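Export chaperone SatS (Mycobacterium tuberculosis H37Rv, PDB 6DNM) acts as a chaperone for the SecA2 protein export pathway, probably by assisting proteins that travel this route. Local coordinates at residues E125-I130 / R181-R186. Numbering follows the deposited sequence.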
loop_
_atom_site.group_PDB
_atom_site.type_symbol
_atom_site.label_atom_id
_atom_site.label_comp_id
_atom_site.label_asym_id
_atom_site.label_seq_id
_atom_site.Cartn_x
_atom_site.Cartn_y
_atom_site.Cartn_z
ATOM N N GLU A 125 -0.380 -1.051 7.709
ATOM C CA GLU A 125 -1.056 0.162 7.265
ATOM C C GLU A 125 -1.513 0.037 5.811
ATOM O O GLU A 125 -2.679 0.295 5.492
ATOM C CB GLU A 125 -0.118 1.353 7.453
ATOM C CG GLU A 125 -0.644 2.660 6.925
ATOM C CD GLU A 125 0.333 3.791 7.170
ATOM O OE1 GLU A 125 0.611 4.098 8.352
ATOM O OE2 GLU A 125 0.824 4.370 6.183
ATOM N N LEU A 126 -0.623 -0.410 4.922
ATOM C CA LEU A 126 -1.013 -0.588 3.522
ATOM C C LEU A 126 -2.072 -1.671 3.376
ATOM O O LEU A 126 -3.047 -1.498 2.638
ATOM C CB LEU A 126 0.208 -0.956 2.679
ATOM C CG LEU A 126 -0.116 -1.317 1.225
ATOM C CD1 LEU A 126 -0.585 -0.101 0.424
ATOM C CD2 LEU A 126 1.090 -1.971 0.575
ATOM N N LEU A 127 -1.886 -2.801 4.060
ATOM C CA LEU A 127 -2.825 -3.914 3.935
ATOM C C LEU A 127 -4.237 -3.495 4.322
ATOM O O LEU A 127 -5.206 -3.822 3.627
ATOM C CB LEU A 127 -2.374 -5.065 4.826
ATOM C CG LEU A 127 -1.104 -5.790 4.416
ATOM C CD1 LEU A 127 -0.760 -6.860 5.429
ATOM C CD2 LEU A 127 -1.331 -6.387 3.083
ATOM N N ARG A 128 -4.377 -2.785 5.444
ATOM C CA ARG A 128 -5.701 -2.332 5.862
ATOM C C ARG A 128 -6.300 -1.390 4.830
ATOM O O ARG A 128 -7.499 -1.467 4.533
ATOM C CB ARG A 128 -5.619 -1.645 7.225
ATOM C CG ARG A 128 -5.106 -2.528 8.334
ATOM C CD ARG A 128 -6.220 -2.971 9.213
ATOM N NE ARG A 128 -5.726 -3.611 10.426
ATOM C CZ ARG A 128 -6.373 -4.578 11.059
ATOM N NH1 ARG A 128 -7.534 -5.018 10.580
ATOM N NH2 ARG A 128 -5.863 -5.102 12.163
ATOM N N ASP A 129 -5.479 -0.499 4.263
ATOM C CA ASP A 129 -5.976 0.405 3.228
ATOM C C ASP A 129 -6.427 -0.368 1.995
ATOM O O ASP A 129 -7.460 -0.048 1.401
ATOM C CB ASP A 129 -4.886 1.402 2.838
ATOM C CG ASP A 129 -4.745 2.552 3.820
ATOM O OD1 ASP A 129 -5.577 2.685 4.735
ATOM O OD2 ASP A 129 -3.788 3.335 3.655
ATOM N N ILE A 130 -5.663 -1.385 1.587
ATOM C CA ILE A 130 -6.055 -2.181 0.423
ATOM C C ILE A 130 -7.342 -2.936 0.708
ATOM O O ILE A 130 -8.243 -3.001 -0.138
ATOM C CB ILE A 130 -4.924 -3.142 0.012
ATOM C CG1 ILE A 130 -3.714 -2.366 -0.504
ATOM C CG2 ILE A 130 -5.417 -4.141 -1.039
ATOM C CD1 ILE A 130 -2.584 -3.285 -0.953
ATOM N N ARG A 181 -1.271 -13.422 -1.401
ATOM C CA ARG A 181 -1.955 -13.736 -2.655
ATOM C C ARG A 181 -3.157 -12.828 -2.865
ATOM O O ARG A 181 -3.411 -12.370 -3.987
ATOM C CB ARG A 181 -2.388 -15.204 -2.676
ATOM C CG ARG A 181 -1.261 -16.196 -2.924
ATOM C CD ARG A 181 -1.812 -17.585 -3.247
ATOM N NE ARG A 181 -2.524 -18.195 -2.120
ATOM C CZ ARG A 181 -1.948 -18.908 -1.155
ATOM N NH1 ARG A 181 -0.637 -19.111 -1.158
ATOM N NH2 ARG A 181 -2.689 -19.427 -0.183
ATOM N N PHE A 182 -3.904 -12.541 -1.794
ATOM C CA PHE A 182 -5.009 -11.593 -1.906
ATOM C C PHE A 182 -4.510 -10.223 -2.353
ATOM O O PHE A 182 -5.073 -9.607 -3.265
ATOM C CB PHE A 182 -5.764 -11.475 -0.580
ATOM C CG PHE A 182 -6.729 -10.327 -0.555
ATOM C CD1 PHE A 182 -7.938 -10.415 -1.225
ATOM C CD2 PHE A 182 -6.400 -9.137 0.081
ATOM C CE1 PHE A 182 -8.820 -9.349 -1.235
ATOM C CE2 PHE A 182 -7.277 -8.070 0.083
ATOM C CZ PHE A 182 -8.490 -8.175 -0.583
ATOM N N VAL A 183 -3.453 -9.724 -1.711
ATOM C CA VAL A 183 -2.902 -8.428 -2.091
ATOM C C VAL A 183 -2.529 -8.418 -3.565
ATOM O O VAL A 183 -2.886 -7.493 -4.310
ATOM C CB VAL A 183 -1.701 -8.077 -1.202
ATOM C CG1 VAL A 183 -1.025 -6.841 -1.722
ATOM C CG2 VAL A 183 -2.157 -7.887 0.220
ATOM N N GLU A 184 -1.805 -9.449 -4.011
ATOM C CA GLU A 184 -1.406 -9.508 -5.411
ATOM C C GLU A 184 -2.609 -9.501 -6.342
ATOM O O GLU A 184 -2.553 -8.894 -7.417
ATOM C CB GLU A 184 -0.522 -10.729 -5.666
ATOM C CG GLU A 184 0.848 -10.651 -5.002
ATOM C CD GLU A 184 1.811 -9.763 -5.767
ATOM O OE1 GLU A 184 1.405 -9.203 -6.804
ATOM O OE2 GLU A 184 2.974 -9.627 -5.337
ATOM N N SER A 185 -3.711 -10.133 -5.934
ATOM C CA SER A 185 -4.918 -10.148 -6.754
ATOM C C SER A 185 -5.522 -8.757 -6.912
ATOM O O SER A 185 -6.278 -8.528 -7.864
ATOM C CB SER A 185 -5.950 -11.115 -6.164
ATOM O OG SER A 185 -6.731 -10.503 -5.144
ATOM N N ARG A 186 -5.206 -7.827 -6.008
ATOM C CA ARG A 186 -5.751 -6.477 -6.035
ATOM C C ARG A 186 -4.842 -5.474 -6.729
ATOM O O ARG A 186 -5.221 -4.305 -6.858
ATOM C CB ARG A 186 -6.055 -5.988 -4.612
ATOM C CG ARG A 186 -7.001 -6.878 -3.814
ATOM C CD ARG A 186 -8.407 -6.849 -4.378
ATOM N NE ARG A 186 -8.570 -7.857 -5.419
ATOM C CZ ARG A 186 -9.601 -7.899 -6.255
ATOM N NH1 ARG A 186 -10.562 -6.989 -6.168
ATOM N NH2 ARG A 186 -9.667 -8.846 -7.181
#
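Ile-130 overlaps Val-183 and Arg-186 with two different branches. Its CD1 meets Val-183 CG1 at 4.0 Å, while CG2, placed anti to the backbone N, reaches Arg-186 CB at 4.1 Å and approaches the Phe-182 ring obliquely near CE2. The other valine methyl is taken by Leu-127: CD2 lies 3.3 Å from Val-183 CG2, closer than two methyls normally sit, and the side chains run nearly perpendicular. Val-183 thus sends one methyl to each of two residues a single turn apart on helix 117-134. No hydrogen bond spans the segments; the association is apolar. With chi1 near -57°, Arg-186 CG stands anti to its carbonyl carbon and lies 3.8 Å above the Phe-182 ring plane, displaced from the ring centre. Arg-186 NE donates to Ser-185 OG at 3.2 Å, and that hydroxyl donates in turn to Phe-182 O at 2.7 Å. Val-139 of helix 138-142 touches both Leu-127 and Phe-182, and Phe-43 of strand 40-43 packs on Ile-130. With local axes 11.1 Å apart at 57°, this is apolar interhelical packing of helix 117-134 against helix 170-185, buried near the centre of the chain.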